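Local coordinates for protein SOSEKI 4 (Arabidopsis thaliana, PDB 6RSN), which reads polarity cues in plant cells and helps orient cell division, assembling into filaments through its DIX-like domain, and promotes auxin biosynthesis and signalling, at residues 9-14 with 85-90; 22-27 with 40-45; 56-61 with 69-74. The protein carries 1 engineered substitution. One frame throughout, in Å; residues are numbered along the deposited sequence.

Contact 1: 9-14 with 85-90. With SO4 (sulfate ion), chain B.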
# COMPACT_ATOMS: atom_id res chain seq x y z
N VAL A 9 -1.94 0.56 6.51
CA VAL A 9 -3.29 0.03 6.33
C VAL A 9 -3.49 -0.13 4.82
O VAL A 9 -3.12 0.77 4.08
CB VAL A 9 -4.38 0.94 6.94
CG1 VAL A 9 -5.80 0.57 6.49
CG2 VAL A 9 -4.34 0.94 8.48
N TYR A 10 -4.04 -1.28 4.40
CA TYR A 10 -4.35 -1.40 2.97
C TYR A 10 -5.76 -1.95 2.75
O TYR A 10 -6.27 -2.82 3.49
CB TYR A 10 -3.29 -2.21 2.19
CG TYR A 10 -3.18 -3.68 2.54
CD1 TYR A 10 -2.34 -4.12 3.56
CD2 TYR A 10 -3.94 -4.64 1.89
CE1 TYR A 10 -2.24 -5.47 3.89
CE2 TYR A 10 -3.84 -6.00 2.19
CZ TYR A 10 -3.02 -6.40 3.23
OH TYR A 10 -2.94 -7.74 3.53
N TYR A 11 -6.41 -1.48 1.67
CA TYR A 11 -7.73 -1.93 1.24
C TYR A 11 -7.56 -2.75 -0.04
O TYR A 11 -6.75 -2.38 -0.90
CB TYR A 11 -8.59 -0.73 0.84
CG TYR A 11 -9.00 0.11 2.02
CD1 TYR A 11 -8.14 1.08 2.51
CD2 TYR A 11 -10.24 -0.07 2.61
CE1 TYR A 11 -8.55 1.87 3.57
CE2 TYR A 11 -10.65 0.71 3.70
CZ TYR A 11 -9.78 1.68 4.16
OH TYR A 11 -10.08 2.49 5.24
N LEU A 12 -8.14 -3.94 -0.09
CA LEU A 12 -8.10 -4.64 -1.39
C LEU A 12 -9.45 -4.45 -2.06
O LEU A 12 -10.49 -4.56 -1.41
CB LEU A 12 -7.92 -6.15 -1.18
CG LEU A 12 -6.61 -6.51 -0.51
CD1 LEU A 12 -6.50 -8.04 -0.39
CD2 LEU A 12 -5.43 -5.93 -1.34
N SER A 13 -9.41 -4.23 -3.37
CA SER A 13 -10.63 -3.93 -4.10
C SER A 13 -10.74 -4.98 -5.17
O SER A 13 -9.82 -5.12 -5.98
CB SER A 13 -10.50 -2.53 -4.71
OG SER A 13 -11.63 -2.28 -5.55
N ARG A 14 -11.84 -5.74 -5.18
CA ARG A 14 -11.99 -6.73 -6.23
C ARG A 14 -13.09 -6.26 -7.19
O ARG A 14 -12.81 -5.61 -8.20
CB ARG A 14 -12.22 -8.09 -5.58
CG ARG A 14 -11.05 -8.56 -4.73
CD ARG A 14 -11.53 -9.86 -4.11
NE ARG A 14 -10.56 -10.64 -3.35
CZ ARG A 14 -10.16 -10.40 -2.09
NH1 ARG A 14 -10.63 -9.35 -1.43
NH2 ARG A 14 -9.29 -11.20 -1.51
N GLU A 85 0.53 8.45 8.65
CA GLU A 85 -0.44 7.42 8.32
C GLU A 85 -0.28 7.04 6.85
O GLU A 85 -0.35 7.93 5.98
CB GLU A 85 -1.84 7.98 8.51
CG GLU A 85 -2.82 6.95 9.00
CD GLU A 85 -4.20 7.58 9.15
OE1 GLU A 85 -4.41 8.25 10.17
OE2 GLU A 85 -5.05 7.41 8.24
N TYR A 86 -0.05 5.73 6.64
CA TYR A 86 0.13 5.14 5.31
C TYR A 86 -1.10 4.31 5.00
O TYR A 86 -1.42 3.37 5.76
CB TYR A 86 1.37 4.26 5.19
CG TYR A 86 2.68 5.02 5.30
CD1 TYR A 86 3.14 5.80 4.26
CD2 TYR A 86 3.44 4.92 6.45
CE1 TYR A 86 4.33 6.49 4.34
CE2 TYR A 86 4.64 5.61 6.57
CZ TYR A 86 5.09 6.37 5.50
OH TYR A 86 6.26 7.07 5.60
N VAL A 87 -1.78 4.68 3.89
CA VAL A 87 -3.01 3.99 3.50
C VAL A 87 -2.87 3.69 2.03
O VAL A 87 -2.69 4.61 1.23
CB VAL A 87 -4.30 4.83 3.72
CG1 VAL A 87 -5.51 4.09 3.21
CG2 VAL A 87 -4.53 5.25 5.18
N LEU A 88 -2.99 2.39 1.70
CA LEU A 88 -2.83 1.97 0.32
C LEU A 88 -4.12 1.30 -0.11
O LEU A 88 -4.92 0.83 0.70
CB LEU A 88 -1.73 0.90 0.25
CG LEU A 88 -0.35 1.25 0.82
CD1 LEU A 88 0.63 0.13 0.58
CD2 LEU A 88 0.23 2.56 0.33
N LYS A 89 -4.22 1.12 -1.44
CA LYS A 89 -5.29 0.34 -2.04
C LYS A 89 -4.62 -0.57 -3.06
O LYS A 89 -3.79 -0.16 -3.84
CB LYS A 89 -6.34 1.21 -2.70
CG LYS A 89 -7.51 0.48 -3.36
CD LYS A 89 -8.28 1.55 -4.12
CE LYS A 89 -9.71 1.24 -4.45
NZ LYS A 89 -10.08 2.07 -5.63
N GLY A 90 -4.88 -1.88 -2.94
CA GLY A 90 -4.55 -2.80 -4.03
C GLY A 90 -5.79 -3.10 -4.84
O GLY A 90 -6.76 -3.63 -4.30
S SO4 B . -7.91 -11.45 1.66
O1 SO4 B . -7.52 -12.24 0.51
O2 SO4 B . -7.66 -12.18 2.87
O3 SO4 B . -7.13 -10.23 1.68
O4 SO4 B . -9.31 -11.13 1.57
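Val-9 and Val-87, Tyr-10 and Leu-88, Tyr-11 and Lys-89, and Leu-12 and Gly-90 pair in parallel register, the axes of strands 9-13 and 86-90 inclined by 17°. Five backbone hydrogen bonds join them. Both backbone polar atoms of Val-9 are used: its N reaches Tyr-86 O at 3.0 Å in an almost straight bond (N-H...O 177°), and its O accepts from Leu-88 N. Tyr-11 repeats the pattern, N giving to Leu-88 O and O receiving Gly-90 N at 2.8 Å, the shortest of the set. Ser-13 N then closes on Gly-90 O. The carbonyls of Val-9, Leu-88, Tyr-11 and Gly-90 each take a CA-H...O contact as well, Tyr-10 CA standing 3.2 Å from Leu-88 O.

Side chains alternate between two faces. On one, CB of Tyr-10 meets CB of Leu-88 at 4.0 Å; the Tyr-10 hydroxyl leads away to Arg-47 NH2. On the other, Tyr-11 turns its ring edge to Val-87, CE1 lying 3.8 Å from CG1. Farther along this face the extended Lys-89 chain carries CE to within 3.9 Å of Ser-13 CB. At the loop end Arg-14 NH2 donates to O4 of a sulfate, probably from the crystallisation liquor, at 3.1 Å, and only weakly to O1; Arg-47 binds the same ion.

The backbone N and O of Val-9 and of Tyr-11 are met across the strand pair, while Tyr-10, whose N and CO face the other way, pairs with His-22. This chemistry implies a central parallel join held chiefly by main-chain bonds, with side chains adding apolar contacts on both faces.

Contact 2: 22-27 with 40-45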
# COMPACT_ATOMS: atom_id res chain seq x y z
N HIS A 22 -6.88 -4.07 5.95
CA HIS A 22 -5.92 -4.83 6.71
C HIS A 22 -4.91 -3.87 7.32
O HIS A 22 -4.60 -2.84 6.72
CB HIS A 22 -5.18 -5.80 5.77
CG HIS A 22 -5.98 -7.02 5.49
ND1 HIS A 22 -6.97 -7.05 4.51
CD2 HIS A 22 -6.00 -8.22 6.10
CE1 HIS A 22 -7.53 -8.26 4.52
NE2 HIS A 22 -6.99 -8.97 5.48
N PHE A 23 -4.37 -4.24 8.49
CA PHE A 23 -3.27 -3.52 9.11
C PHE A 23 -2.05 -4.41 9.20
O PHE A 23 -2.19 -5.54 9.70
CB PHE A 23 -3.63 -3.12 10.55
CG PHE A 23 -2.45 -2.48 11.28
CD1 PHE A 23 -1.51 -3.25 11.96
CD2 PHE A 23 -2.23 -1.12 11.21
CE1 PHE A 23 -0.43 -2.65 12.64
CE2 PHE A 23 -1.16 -0.51 11.89
CZ PHE A 23 -0.26 -1.27 12.60
N ILE A 24 -0.88 -3.93 8.72
CA ILE A 24 0.37 -4.66 8.89
C ILE A 24 1.45 -3.69 9.38
O ILE A 24 1.33 -2.50 9.16
CB ILE A 24 0.82 -5.33 7.58
CG1 ILE A 24 0.92 -4.34 6.41
CG2 ILE A 24 -0.14 -6.47 7.21
CD1 ILE A 24 1.59 -4.91 5.13
N GLU A 25 2.53 -4.26 9.95
CA GLU A 25 3.71 -3.46 10.24
C GLU A 25 4.78 -3.76 9.21
O GLU A 25 5.00 -4.93 8.88
CB GLU A 25 4.15 -3.78 11.67
CG GLU A 25 3.13 -3.27 12.66
CD GLU A 25 3.61 -3.38 14.08
OE1 GLU A 25 4.29 -4.38 14.37
OE2 GLU A 25 3.33 -2.44 14.86
N VAL A 26 5.38 -2.71 8.62
CA VAL A 26 6.34 -2.89 7.54
C VAL A 26 7.75 -2.47 7.97
O VAL A 26 7.97 -1.31 8.28
CB VAL A 26 5.89 -2.14 6.28
CG1 VAL A 26 6.96 -2.23 5.20
CG2 VAL A 26 4.56 -2.75 5.80
N PRO A 27 8.75 -3.38 7.92
CA PRO A 27 10.15 -2.97 8.13
C PRO A 27 10.65 -2.05 7.02
O PRO A 27 10.47 -2.34 5.83
CB PRO A 27 10.94 -4.29 8.22
CG PRO A 27 9.87 -5.35 8.50
CD PRO A 27 8.61 -4.85 7.81
N ILE A 40 5.68 -4.51 -0.40
CA ILE A 40 5.53 -5.75 -1.14
C ILE A 40 6.39 -6.86 -0.51
O ILE A 40 5.97 -8.01 -0.37
CB ILE A 40 5.89 -5.54 -2.62
CG1 ILE A 40 4.99 -4.49 -3.30
CG2 ILE A 40 5.87 -6.87 -3.35
CD1 ILE A 40 3.55 -4.76 -3.23
N ASN A 41 7.62 -6.51 -0.09
CA ASN A 41 8.43 -7.52 0.61
C ASN A 41 7.75 -8.07 1.86
O ASN A 41 7.81 -9.29 2.17
CB ASN A 41 9.80 -6.94 0.99
CG ASN A 41 10.67 -6.77 -0.24
OD1 ASN A 41 10.50 -7.49 -1.22
ND2 ASN A 41 11.61 -5.83 -0.21
N ARG A 42 7.10 -7.21 2.62
CA ARG A 42 6.42 -7.64 3.83
C ARG A 42 5.22 -8.50 3.46
O ARG A 42 4.93 -9.51 4.11
CB ARG A 42 5.97 -6.42 4.64
CG ARG A 42 5.14 -6.73 5.90
CD ARG A 42 6.00 -7.68 6.72
NE ARG A 42 5.48 -7.70 8.09
CZ ARG A 42 5.77 -8.62 8.98
NH1 ARG A 42 6.61 -9.59 8.68
NH2 ARG A 42 5.25 -8.55 10.20
N LEU A 43 4.45 -8.07 2.44
CA LEU A 43 3.32 -8.92 2.04
C LEU A 43 3.80 -10.28 1.54
O LEU A 43 3.13 -11.31 1.73
CB LEU A 43 2.50 -8.22 0.94
CG LEU A 43 1.63 -7.08 1.46
CD1 LEU A 43 1.05 -6.28 0.29
CD2 LEU A 43 0.52 -7.58 2.38
N ASN A 44 4.88 -10.31 0.77
CA ASN A 44 5.42 -11.59 0.30
C ASN A 44 5.70 -12.49 1.49
O ASN A 44 5.44 -13.71 1.41
CB ASN A 44 6.72 -11.37 -0.50
CG ASN A 44 6.45 -10.71 -1.85
OD1 ASN A 44 5.33 -10.56 -2.30
ND2 ASN A 44 7.50 -10.31 -2.55
N ASP A 45 6.26 -11.91 2.58
CA ASP A 45 6.55 -12.75 3.76
C ASP A 45 5.26 -13.26 4.43
O ASP A 45 5.13 -14.43 4.81
CB ASP A 45 7.43 -11.97 4.74
CG ASP A 45 8.87 -11.85 4.28
OD1 ASP A 45 9.30 -12.62 3.37
OD2 ASP A 45 9.59 -11.02 4.87
O HOH W 1 2.40 -7.09 10.70
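Arg-42 of helix 36-47 lies against Glu-25, Val-26 and Pro-27 of strand 22-27, and its orientation organises the contact. CG stands anti to the backbone N, and the chain then bends at chi2 (56°), bringing CD to 4.0 Å from CD of Pro-27; these two side chains cross at about a right angle. Against Val-26 the arginine runs in the opposite sense, its CG 4.0 Å from CG2 of the valine.

The guanidinium end is fixed by polar contacts. NE donates to Glu-25 O at 2.9 Å, almost exactly on the extension of the carbonyl bond (C=O...N 179°), although the oxygen is tilted 29° out of the guanidinium plane. NH2 gives to a water at 3.2 Å, and that water also accepts from Glu-25 N, so both main-chain polar groups of Glu-25 are engaged by the arginine, one directly and one through water.

Beneath this polar layer Ile-24 reaches inward. Its CD1 meets CD2 of Leu-43 at 4.0 Å, the two side chains crossing nearly perpendicularly, and also touches Arg-42 CG. Leu-43 continues to Tyr-10, Met-51 and Trp-57, which ties this packing to the interior.

An alanine in place of Arg-42 would probably leave Glu-25 O without its NE-H donor, the bridging water with one donor fewer, and a gap beside Val-26 and Pro-27.

The carboxylate OE1 of Glu-25 stays 6.0 Å from Arg-42 NH2. The chemistry therefore implies that the arginine joins helix to edge strand through a side-chain bond to a main-chain carbonyl and its aliphatic stem, rather than through a salt bridge.

Contact 3: 56-61 with 69-74. Engineered in segment 69-74: Ala-71 (natural residue Asp).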
# COMPACT_ATOMS: atom_id res chain seq x y z
N SER A 56 -2.75 -3.98 -8.45
CA SER A 56 -2.07 -2.75 -8.78
C SER A 56 -2.18 -1.81 -7.58
O SER A 56 -3.27 -1.67 -7.02
CB SER A 56 -2.89 -2.13 -9.96
OG SER A 56 -2.20 -0.93 -10.27
N TRP A 57 -1.04 -1.23 -7.13
CA TRP A 57 -1.04 -0.56 -5.82
C TRP A 57 -1.05 0.96 -5.94
O TRP A 57 -0.46 1.51 -6.87
CB TRP A 57 0.17 -1.00 -4.94
CG TRP A 57 0.04 -2.46 -4.62
CD1 TRP A 57 0.50 -3.54 -5.34
CD2 TRP A 57 -0.65 -3.02 -3.49
NE1 TRP A 57 0.16 -4.71 -4.70
CE2 TRP A 57 -0.55 -4.43 -3.57
CE3 TRP A 57 -1.34 -2.44 -2.41
CZ2 TRP A 57 -1.14 -5.28 -2.63
CZ3 TRP A 57 -1.87 -3.27 -1.45
CH2 TRP A 57 -1.77 -4.68 -1.55
N SER A 58 -1.78 1.60 -5.03
CA SER A 58 -1.90 3.05 -5.01
C SER A 58 -1.72 3.48 -3.55
O SER A 58 -1.83 2.67 -2.61
CB SER A 58 -3.25 3.49 -5.54
OG SER A 58 -3.42 3.18 -6.94
N SER A 59 -1.39 4.76 -3.34
CA SER A 59 -1.41 5.28 -1.99
C SER A 59 -2.35 6.47 -1.94
O SER A 59 -2.52 7.22 -2.91
CB SER A 59 -0.01 5.64 -1.50
OG SER A 59 0.50 6.72 -2.29
N LYS A 60 -3.02 6.61 -0.80
CA LYS A 60 -3.93 7.75 -0.64
C LYS A 60 -3.12 9.04 -0.49
O LYS A 60 -2.16 9.17 0.28
CB LYS A 60 -4.77 7.45 0.60
CG LYS A 60 -5.99 8.34 0.79
CD LYS A 60 -6.60 8.02 2.15
CE LYS A 60 -7.93 8.70 2.32
NZ LYS A 60 -8.41 8.67 3.73
N ARG A 61 -3.56 10.08 -1.20
CA ARG A 61 -2.83 11.34 -1.19
C ARG A 61 -3.82 12.51 -1.25
O ARG A 61 -4.84 12.41 -1.90
CB ARG A 61 -1.94 11.30 -2.44
CG ARG A 61 -1.34 12.64 -2.81
CD ARG A 61 0.03 12.63 -2.13
NE ARG A 61 0.83 11.57 -2.75
CZ ARG A 61 1.67 11.77 -3.78
NH1 ARG A 61 1.81 12.99 -4.27
NH2 ARG A 61 2.40 10.78 -4.25
N TRP A 69 -6.27 8.29 -5.10
CA TRP A 69 -5.40 7.11 -5.07
C TRP A 69 -4.31 7.26 -6.12
O TRP A 69 -4.56 7.20 -7.33
CB TRP A 69 -6.24 5.84 -5.39
CG TRP A 69 -7.22 5.51 -4.31
CD1 TRP A 69 -8.58 5.46 -4.41
CD2 TRP A 69 -6.91 5.05 -3.00
NE1 TRP A 69 -9.16 5.06 -3.23
CE2 TRP A 69 -8.14 4.82 -2.33
CE3 TRP A 69 -5.72 4.85 -2.30
CZ2 TRP A 69 -8.19 4.34 -1.02
CZ3 TRP A 69 -5.77 4.44 -0.98
CH2 TRP A 69 -6.99 4.16 -0.36
N TYR A 70 -3.08 7.47 -5.62
CA TYR A 70 -1.97 7.77 -6.50
C TYR A 70 -1.25 6.48 -6.86
O TYR A 70 -0.78 5.78 -6.01
CB TYR A 70 -0.98 8.63 -5.69
CG TYR A 70 -0.04 9.39 -6.57
CD1 TYR A 70 1.15 8.83 -7.01
CD2 TYR A 70 -0.35 10.69 -6.93
CE1 TYR A 70 2.03 9.57 -7.80
CE2 TYR A 70 0.52 11.44 -7.70
CZ TYR A 70 1.70 10.86 -8.15
OH TYR A 70 2.52 11.64 -8.92
N ALA A 71 -1.18 6.13 -8.16
CA ALA A 71 -0.63 4.87 -8.63
C ALA A 71 0.86 4.80 -8.32
O ALA A 71 1.62 5.80 -8.50
CB ALA A 71 -0.86 4.86 -10.15
N LEU A 72 1.27 3.66 -7.79
CA LEU A 72 2.67 3.37 -7.45
C LEU A 72 3.32 2.25 -8.29
O LEU A 72 2.68 1.27 -8.58
CB LEU A 72 2.68 2.88 -6.00
CG LEU A 72 2.08 3.79 -4.93
CD1 LEU A 72 1.86 3.02 -3.63
CD2 LEU A 72 3.04 4.97 -4.63
N SER A 73 4.62 2.40 -8.63
CA SER A 73 5.52 1.34 -9.09
C SER A 73 6.33 0.83 -7.92
O SER A 73 6.44 1.56 -6.94
CB SER A 73 6.50 1.85 -10.09
OG SER A 73 5.78 2.44 -11.16
N ASP A 74 6.91 -0.39 -8.07
CA ASP A 74 7.70 -1.06 -7.03
C ASP A 74 8.81 -0.14 -6.53
O ASP A 74 9.11 -0.04 -5.33
CB ASP A 74 8.19 -2.44 -7.49
CG ASP A 74 7.10 -3.53 -7.45
OD1 ASP A 74 5.92 -3.20 -7.68
OD2 ASP A 74 7.44 -4.73 -7.23
O HOH W 2 1.58 -1.39 -8.32
O HOH W 3 -4.23 4.87 -9.08
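Ser-59 and Tyr-70 form the antiparallel hydrogen-bonded pair at the middle of this contact, Tyr-70 N giving to Ser-59 O at 2.8 Å in a nearly straight bond (174°) and Ser-59 N returning one to Tyr-70 O. Two residues along each strand, Leu-72 N donates to Trp-57 O at 2.9 Å. Water extends this network: one molecule accepts from Trp-57 N and donates to Leu-72 O, while in the serine conformer described a second probably bridges Ser-58 OG and Trp-69 O.

On the face that carries Ser-59, the guanidinium of Arg-61 lies flat on the Tyr-70 ring in a cation-pi stack, planes 20° apart, with CZ 4.0 Å from the ring centroid. NH2 stands over the centre of the ring, and NH1 lies nearer the CE2 side. Bends at chi2 and chi3 fold the arginine chain on its way to the tyrosine.

Packing spreads over both faces. Trp-69, on the face of Ser-58 and Lys-60, leans across the neighbouring strand, CZ3 approaching CB of Lys-60 at 3.5 Å, while its CB meets CB of Ser-58 at 3.8 Å; Lys-89 makes a cation-pi contact with the same indole. On the Ser-59 and Tyr-70 face, Leu-72 CD1 rests 3.9 Å from Ser-59 CB and CD2 an equal distance from Ser-59 OG, and the leucine goes on to Leu-36 and Ile-78. Ala-71, an engineered replacement of the natural aspartate, pairs with Ser-58, CA to CA 4.2 Å.

The 135° between the short axes of 56-61 and 69-71 is consistent with a twisted beta hairpin. Strands 55-63 and 66-71 form it at one margin of the five-stranded mixed sheet, in the ubiquitin-like fold of the DIX-like polymerising domain.

The three contacts share one sheet, ordered 22-27, 5-13, 86-92, 55-63, 66-71. Contact 1 joins its central parallel strands and is the most interior: its centre lies about 5 Å from the centre of the chain, and none of its touching residues is exposed. Contacts 2 and 3, on opposite sides of that centre, involve the outermost strands and are partly buried, each including exposed residues. Contact 3 continues contact 1 through Lys-60 N to Val-87 O, and contact 2 joins contact 1 through His-22 N to Tyr-10 O. Main-chain bonding dominates contact 1, an arginine replaces it in contact 2, and contact 3 adds cation-pi stacking and water. Leu-43 and Trp-57 link contacts 2 and 3.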